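Local atomic coordinates of endoglucanase (Humicola insolens, PDB entry 1DYS), a protein that cleaves internal beta-1,4-glucosidic linkages of cellulose as a family 6 endoglucanase and so takes part in recycling plant biomass. Residues D61-I66 / A121-A126; P79-V84 / S128-A133. One frame throughout, in Å; residues are numbered along the deposited sequence.

Interaction 1 (D61-I66 / A121-A126); sequences DIDVAI and AQKLKA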
ATOM      1  N   ASP A  61       1.633 -16.354   1.901  1.00 19.09           N
ATOM      2  CA  ASP A  61       0.366 -16.825   1.365  1.00 15.63           C
ATOM      3  C   ASP A  61       0.554 -18.004   0.410  1.00 15.44           C
ATOM      4  O   ASP A  61      -0.407 -18.748   0.202  1.00 18.75           O
ATOM      5  CB  ASP A  61      -0.444 -15.709   0.699  1.00 14.39           C
ATOM      6  CG  ASP A  61      -1.286 -14.962   1.722  1.00 18.12           C
ATOM      7  OD1 ASP A  61      -1.343 -15.389   2.892  1.00 23.64           O
ATOM      8  OD2 ASP A  61      -1.909 -13.915   1.383  1.00 18.24           O
ATOM      9  N   ILE A  62       1.769 -18.210  -0.169  1.00 13.50           N
ATOM     10  CA  ILE A  62       1.934 -19.408  -0.993  1.00 16.23           C
ATOM     11  C   ILE A  62       1.863 -20.657  -0.110  1.00 20.75           C
ATOM     12  O   ILE A  62       1.241 -21.679  -0.463  1.00 16.45           O
ATOM     13  CB  ILE A  62       3.275 -19.364  -1.750  1.00 18.28           C
ATOM     14  CG1 ILE A  62       3.305 -18.168  -2.700  1.00 18.12           C
ATOM     15  CG2 ILE A  62       3.482 -20.612  -2.601  1.00 16.41           C
ATOM     16  CD1 ILE A  62       4.663 -18.016  -3.379  1.00 19.28           C
ATOM     17  N   ASP A  63       2.474 -20.590   1.076  1.00 17.23           N
ATOM     18  CA  ASP A  63       2.391 -21.709   2.022  1.00 19.20           C
ATOM     19  C   ASP A  63       0.932 -21.961   2.399  1.00 19.34           C
ATOM     20  O   ASP A  63       0.487 -23.123   2.454  1.00 22.74           O
ATOM     21  CB  ASP A  63       3.293 -21.478   3.238  1.00 21.12           C
ATOM     22  CG  ASP A  63       4.741 -21.271   2.830  1.00 21.39           C
ATOM     23  OD1 ASP A  63       5.300 -22.020   2.005  1.00 25.66           O
ATOM     24  OD2 ASP A  63       5.410 -20.326   3.312  1.00 30.68           O
ATOM     25  N   VAL A  64       0.188 -20.871   2.634  1.00 17.14           N
ATOM     26  CA  VAL A  64      -1.230 -20.990   2.933  1.00 15.53           C
ATOM     27  C   VAL A  64      -1.966 -21.710   1.794  1.00 14.91           C
ATOM     28  O   VAL A  64      -2.742 -22.649   2.046  1.00 16.37           O
ATOM     29  CB  VAL A  64      -1.919 -19.639   3.203  1.00 17.08           C
ATOM     30  CG1 VAL A  64      -3.405 -19.871   3.490  1.00 18.67           C
ATOM     31  CG2 VAL A  64      -1.255 -18.938   4.374  1.00 20.31           C
ATOM     32  N   ALA A  65      -1.741 -21.267   0.550  1.00 15.69           N
ATOM     33  CA  ALA A  65      -2.418 -21.884  -0.596  1.00 15.10           C
ATOM     34  C   ALA A  65      -2.074 -23.371  -0.722  1.00 17.42           C
ATOM     35  O   ALA A  65      -2.913 -24.246  -0.985  1.00 15.84           O
ATOM     36  CB  ALA A  65      -2.113 -21.124  -1.899  1.00 17.84           C
ATOM     37  N   ILE A  66      -0.794 -23.688  -0.542  1.00 14.55           N
ATOM     38  CA  ILE A  66      -0.346 -25.089  -0.644  1.00 23.15           C
ATOM     39  C   ILE A  66      -0.979 -25.928   0.451  1.00 18.04           C
ATOM     40  O   ILE A  66      -1.349 -27.076   0.188  1.00 20.04           O
ATOM     41  CB  ILE A  66       1.187 -25.133  -0.565  1.00 19.03           C
ATOM     42  CG1 ILE A  66       1.788 -24.655  -1.875  1.00 19.68           C
ATOM     43  CG2 ILE A  66       1.733 -26.541  -0.255  1.00 18.72           C
ATOM     44  CD1 ILE A  66       3.257 -24.325  -1.788  1.00 18.42           C
ATOM     45  N   ALA A 121       9.936 -19.583  -6.338  1.00 14.93           N
ATOM     46  CA  ALA A 121      10.222 -20.827  -7.070  1.00 15.88           C
ATOM     47  C   ALA A 121      10.526 -21.984  -6.141  1.00 17.20           C
ATOM     48  O   ALA A 121      10.114 -23.110  -6.450  1.00 18.44           O
ATOM     49  CB  ALA A 121      11.344 -20.587  -8.047  1.00 16.02           C
ATOM     50  N   GLN A 122      11.219 -21.714  -5.050  1.00 19.30           N
ATOM     51  CA  GLN A 122      11.567 -22.768  -4.093  1.00 15.89           C
ATOM     52  C   GLN A 122      10.305 -23.422  -3.557  1.00 19.44           C
ATOM     53  O   GLN A 122      10.209 -24.657  -3.490  1.00 17.37           O
ATOM     54  CB  GLN A 122      12.372 -22.171  -2.925  1.00 17.87           C
ATOM     55  CG  GLN A 122      12.689 -23.171  -1.810  1.00 28.60           C
ATOM     56  CD  GLN A 122      13.400 -22.476  -0.658  1.00 38.44           C
ATOM     57  OE1 GLN A 122      13.805 -21.311  -0.721  1.00 38.79           O
ATOM     58  NE2 GLN A 122      13.578 -23.193   0.447  1.00 33.90           N
ATOM     59  N   LYS A 123       9.339 -22.587  -3.133  1.00 17.09           N
ATOM     60  CA  LYS A 123       8.103 -23.121  -2.577  1.00 16.59           C
ATOM     61  C   LYS A 123       7.293 -23.926  -3.579  1.00 14.92           C
ATOM     62  O   LYS A 123       6.775 -24.995  -3.252  1.00 16.41           O
ATOM     63  CB  LYS A 123       7.233 -21.898  -2.169  1.00 16.25           C
ATOM     64  CG  LYS A 123       7.771 -21.313  -0.854  1.00 17.30           C
ATOM     65  CD  LYS A 123       6.866 -20.117  -0.511  1.00 20.49           C
ATOM     66  CE  LYS A 123       7.495 -19.277   0.609  1.00 18.08           C
ATOM     67  NZ  LYS A 123       7.608 -20.030   1.872  1.00 22.16           N
ATOM     68  N   LEU A 124       7.233 -23.476  -4.838  1.00 15.41           N
ATOM     69  CA  LEU A 124       6.460 -24.254  -5.818  1.00 13.86           C
ATOM     70  C   LEU A 124       7.202 -25.521  -6.241  1.00 17.17           C
ATOM     71  O   LEU A 124       6.527 -26.539  -6.409  1.00 19.88           O
ATOM     72  CB  LEU A 124       6.124 -23.400  -7.043  1.00 15.51           C
ATOM     73  CG  LEU A 124       4.820 -22.595  -6.965  1.00 15.13           C
ATOM     74  CD1 LEU A 124       4.838 -21.602  -5.809  1.00 17.75           C
ATOM     75  CD2 LEU A 124       4.684 -21.801  -8.258  1.00 15.78           C
ATOM     76  N   LYS A 125       8.521 -25.467  -6.403  1.00 15.59           N
ATOM     77  CA  LYS A 125       9.242 -26.682  -6.841  1.00 16.00           C
ATOM     78  C   LYS A 125       9.244 -27.700  -5.719  1.00 21.55           C
ATOM     79  O   LYS A 125       9.267 -28.906  -6.010  1.00 21.82           O
ATOM     80  CB  LYS A 125      10.662 -26.333  -7.310  1.00 18.83           C
ATOM     81  CG  LYS A 125      10.675 -25.621  -8.662  1.00 20.04           C
ATOM     82  CD  LYS A 125      12.086 -25.221  -9.102  1.00 18.92           C
ATOM     83  CE  LYS A 125      11.999 -24.636 -10.504  1.00 21.03           C
ATOM     84  NZ  LYS A 125      13.284 -24.112 -10.991  1.00 22.21           N
ATOM     85  N   ALA A 126       9.172 -27.284  -4.458  1.00 17.28           N
ATOM     86  CA  ALA A 126       9.102 -28.269  -3.355  1.00 13.39           C
ATOM     87  C   ALA A 126       7.753 -28.953  -3.352  1.00 19.73           C
ATOM     88  O   ALA A 126       7.642 -30.148  -3.045  1.00 22.21           O
ATOM     89  CB  ALA A 126       9.374 -27.576  -2.030  1.00 21.36           C
TER
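I62 leads the contact from helix 60-74. Its CB points at helix 108-126, and CG1 lies beside the backbone N, anti to the carbonyl carbon (chi1 -62°). CG2, anti to the backbone N, reaches CD1 of L124 at 3.6 Å, the two side chains crossing at about a right angle. The CB of I62 also lies 3.9 Å from CD of K123. Branching at CB lets one residue meet L124 with its methyl while its CB and longer arm lie against the lysine's methylenes. One residue on, D63 is exposed, and its carboxylate receives K123 NZ in a salt bridge: OD2 takes the ammonium group through its syn lone pair at 2.6 Å, while the bond from NZ to OD1 is longer, 3.1 Å, and weak. K123 is extended until chi4, where a turn of -64° brings NZ to the acid.

The two segments run nearly parallel, their axes 14° apart and 10.4 Å at closest approach, as expected of neighbouring helices packed on the same side of a parallel beta/alpha-barrel sheet. Accordingly L124, whose CB does not itself point at the other helix, turns toward the sheet. A turn after I62, I66 sends its long branch, CG1 anti to the carbonyl carbon, toward helix 108-126, and its CD1 ends 3.9 Å from the backbone O of K123.

Interaction 2 (P79-V84 / S128-A133); sequences PIVGLV and SDVQFA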
ATOM      1  N   PRO A  79      -7.480 -30.173  -7.095  1.00 26.64           N
ATOM      2  CA  PRO A  79      -7.322 -28.732  -7.180  1.00 22.72           C
ATOM      3  C   PRO A  79      -6.234 -28.284  -8.119  1.00 21.56           C
ATOM      4  O   PRO A  79      -5.305 -29.017  -8.474  1.00 20.72           O
ATOM      5  CB  PRO A  79      -6.994 -28.267  -5.735  1.00 19.05           C
ATOM      6  CG  PRO A  79      -6.384 -29.497  -5.123  1.00 27.23           C
ATOM      7  CD  PRO A  79      -6.892 -30.699  -5.869  1.00 25.70           C
ATOM      8  N   ILE A  80      -6.398 -27.019  -8.515  1.00 15.61           N
ATOM      9  CA  ILE A  80      -5.276 -26.332  -9.172  1.00 19.10           C
ATOM     10  C   ILE A  80      -5.230 -24.988  -8.442  1.00 19.54           C
ATOM     11  O   ILE A  80      -6.274 -24.374  -8.252  1.00 16.60           O
ATOM     12  CB  ILE A  80      -5.342 -26.252 -10.677  1.00 15.55           C
ATOM     13  CG1 ILE A  80      -4.113 -25.496 -11.210  1.00 17.32           C
ATOM     14  CG2 ILE A  80      -6.671 -25.633 -11.130  1.00 16.24           C
ATOM     15  CD1 ILE A  80      -3.924 -25.585 -12.713  1.00 17.37           C
ATOM     16  N   VAL A  81      -4.050 -24.643  -7.942  1.00 15.36           N
ATOM     17  CA  VAL A  81      -3.915 -23.380  -7.202  1.00 15.23           C
ATOM     18  C   VAL A  81      -3.568 -22.193  -8.097  1.00 18.65           C
ATOM     19  O   VAL A  81      -2.605 -22.321  -8.840  1.00 14.58           O
ATOM     20  CB  VAL A  81      -2.730 -23.561  -6.216  1.00 19.78           C
ATOM     21  CG1 VAL A  81      -2.417 -22.259  -5.478  1.00 16.80           C
ATOM     22  CG2 VAL A  81      -3.051 -24.685  -5.243  1.00 18.73           C
ATOM     23  N   GLY A  82      -4.322 -21.099  -8.038  1.00 13.32           N
ATOM     24  CA  GLY A  82      -3.955 -19.929  -8.857  1.00 14.02           C
ATOM     25  C   GLY A  82      -3.148 -18.989  -7.947  1.00 12.83           C
ATOM     26  O   GLY A  82      -3.614 -18.643  -6.860  1.00 11.47           O
ATOM     27  N   LEU A  83      -1.990 -18.560  -8.483  1.00 11.68           N
ATOM     28  CA  LEU A  83      -1.144 -17.593  -7.758  1.00 12.33           C
ATOM     29  C   LEU A  83      -0.864 -16.412  -8.697  1.00 13.16           C
ATOM     30  O   LEU A  83      -0.610 -16.648  -9.880  1.00 13.82           O
ATOM     31  CB  LEU A  83       0.213 -18.172  -7.340  1.00 11.71           C
ATOM     32  CG  LEU A  83       0.132 -19.344  -6.351  1.00 14.81           C
ATOM     33  CD1 LEU A  83       1.564 -19.855  -6.103  1.00 14.82           C
ATOM     34  CD2 LEU A  83      -0.547 -18.925  -5.074  1.00 13.22           C
ATOM     35  N   VAL A  84      -0.820 -15.200  -8.147  1.00 11.69           N
ATOM     36  CA  VAL A  84      -0.499 -14.027  -8.985  1.00  9.75           C
ATOM     37  C   VAL A  84       0.912 -13.578  -8.552  1.00 11.01           C
ATOM     38  O   VAL A  84       1.098 -13.329  -7.378  1.00 14.07           O
ATOM     39  CB  VAL A  84      -1.473 -12.858  -8.769  1.00 12.58           C
ATOM     40  CG1 VAL A  84      -1.177 -11.793  -9.832  1.00 15.29           C
ATOM     41  CG2 VAL A  84      -2.926 -13.324  -8.943  1.00 11.72           C
ATOM     42  N   SER A 128       5.781 -30.469  -5.451  1.00 18.37           N
ATOM     43  CA  SER A 128       5.656 -31.187  -6.709  1.00 22.55           C
ATOM     44  C   SER A 128       4.355 -31.971  -6.893  1.00 20.88           C
ATOM     45  O   SER A 128       4.013 -32.351  -8.021  1.00 19.69           O
ATOM     46  CB  SER A 128       6.843 -32.150  -6.866  1.00 18.62           C
ATOM     47  OG  SER A 128       6.971 -33.066  -5.813  0.70 16.43           O
ATOM     48  N   ASP A 129       3.641 -32.191  -5.815  1.00 19.68           N
ATOM     49  CA  ASP A 129       2.376 -32.846  -5.679  1.00 20.35           C
ATOM     50  C   ASP A 129       1.204 -31.899  -5.965  1.00 24.26           C
ATOM     51  O   ASP A 129       0.052 -32.313  -6.054  1.00 24.84           O
ATOM     52  CB  ASP A 129       2.198 -33.370  -4.247  1.00 18.77           C
ATOM     53  CG  ASP A 129       2.270 -32.351  -3.141  1.00 24.11           C
ATOM     54  OD1 ASP A 129       3.177 -31.480  -3.149  1.00 22.58           O
ATOM     55  OD2 ASP A 129       1.486 -32.346  -2.169  1.00 23.69           O
ATOM     56  N   VAL A 130       1.509 -30.602  -6.029  1.00 19.32           N
ATOM     57  CA  VAL A 130       0.435 -29.633  -6.286  1.00 19.81           C
ATOM     58  C   VAL A 130       0.514 -29.022  -7.671  1.00 16.92           C
ATOM     59  O   VAL A 130       1.588 -28.660  -8.152  1.00 17.20           O
ATOM     60  CB  VAL A 130       0.565 -28.537  -5.202  1.00 14.96           C
ATOM     61  CG1 VAL A 130      -0.462 -27.425  -5.378  1.00 22.58           C
ATOM     62  CG2 VAL A 130       0.415 -29.168  -3.814  1.00 16.89           C
ATOM     63  N   GLN A 131      -0.667 -28.846  -8.311  1.00 16.00           N
ATOM     64  CA  GLN A 131      -0.621 -28.177  -9.612  1.00 17.10           C
ATOM     65  C   GLN A 131      -0.799 -26.661  -9.446  1.00 15.89           C
ATOM     66  O   GLN A 131      -1.716 -26.305  -8.692  1.00 18.07           O
ATOM     67  CB  GLN A 131      -1.747 -28.716 -10.541  1.00 15.42           C
ATOM     68  CG  GLN A 131      -1.459 -30.203 -10.844  1.00 19.47           C
ATOM     69  CD  GLN A 131      -0.362 -30.407 -11.865  1.00 18.68           C
ATOM     70  OE1 GLN A 131      -0.250 -29.694 -12.866  1.00 21.52           O
ATOM     71  NE2 GLN A 131       0.512 -31.384 -11.600  1.00 23.09           N
ATOM     72  N   PHE A 132      -0.021 -25.861 -10.164  1.00 14.56           N
ATOM     73  CA  PHE A 132      -0.132 -24.419 -10.032  1.00 15.44           C
ATOM     74  C   PHE A 132      -0.361 -23.732 -11.368  1.00 19.18           C
ATOM     75  O   PHE A 132       0.244 -24.074 -12.387  1.00 16.83           O
ATOM     76  CB  PHE A 132       1.196 -23.832  -9.482  1.00 13.70           C
ATOM     77  CG  PHE A 132       1.570 -24.254  -8.091  1.00 12.58           C
ATOM     78  CD1 PHE A 132       1.096 -23.633  -6.946  1.00 14.61           C
ATOM     79  CD2 PHE A 132       2.364 -25.388  -7.916  1.00 14.89           C
ATOM     80  CE1 PHE A 132       1.447 -24.071  -5.702  1.00 16.67           C
ATOM     81  CE2 PHE A 132       2.682 -25.853  -6.655  1.00 14.44           C
ATOM     82  CZ  PHE A 132       2.258 -25.181  -5.519  1.00 24.08           C
ATOM     83  N   ALA A 133      -1.243 -22.732 -11.341  1.00 13.43           N
ATOM     84  CA  ALA A 133      -1.395 -21.817 -12.452  1.00 12.38           C
ATOM     85  C   ALA A 133      -0.893 -20.438 -11.960  1.00 16.52           C
ATOM     86  O   ALA A 133      -1.453 -19.930 -10.991  1.00 14.68           O
ATOM     87  CB  ALA A 133      -2.817 -21.575 -12.925  1.00 13.99           C
TER
HETATM   88  O   HOH W   1      -3.079 -29.899  -6.869  1.00 24.20           O
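Two neighbouring parallel strands pair here, deep in the family 6 catalytic domain, a distorted beta/alpha barrel. Strand 79-85 meets the start of strand 132-136, and the bridges V81 with F132 and G82 with A133 are both parallel. In the parallel pattern, V81 N donates to Q131 O, V81 O accepts from A133 N, and L83 N donates to A133 O at 2.9 Å. All three are nearly straight (N-H...O 170° from A133 N to V81 O). A side chain at G82 would project to the face of A133; without one, G82 CA comes 3.3 Å from A133 O in a CA-H...O contact.

V81 and F132 lie side by side on the same face, covered by helix 60-74, with helix 108-126 also on F132; V81 CB is 3.9 Å from F132 CD1. L83 CD1 meets that same ring carbon, and V130 CG1 sits 3.5 Å above one face of the F132 ring, toward its rim. Branched aliphatic groups thus pack against one corner and one face of the flat ring, as suits a buried core. A133 is on the other face, its small CB beside I80 CD1. Q131 turns its amide away, bent at chi2 (-77°), and OE1 is hydrogen-bonded to NE2 of H176. Where the strands part, one water bridges them, donating a hydrogen bond to P79 O at 2.9 Å and accepting one from Q131 N.

In the fold
From the N terminus the chain runs through helix 60-74, turns back into strand 79-85, crosses to helix 108-126 and then enters strand 132-136. Interaction 1 closes the loop from 61-66 to 121-126, and interaction 2 that from 79-84 to 128-133. Because the segments alternate, the two loops cross rather than nest: each contact pairs like with like, helix with helix and strand with strand, in successive beta/alpha units. The layers meet at I66 CG1, 3.7 Å from F132 CZ, at A65 on V81, and at L124, which touches both L83 and F132. Helix pair and strand pair, their centres about 9 Å apart, therefore share one apolar core.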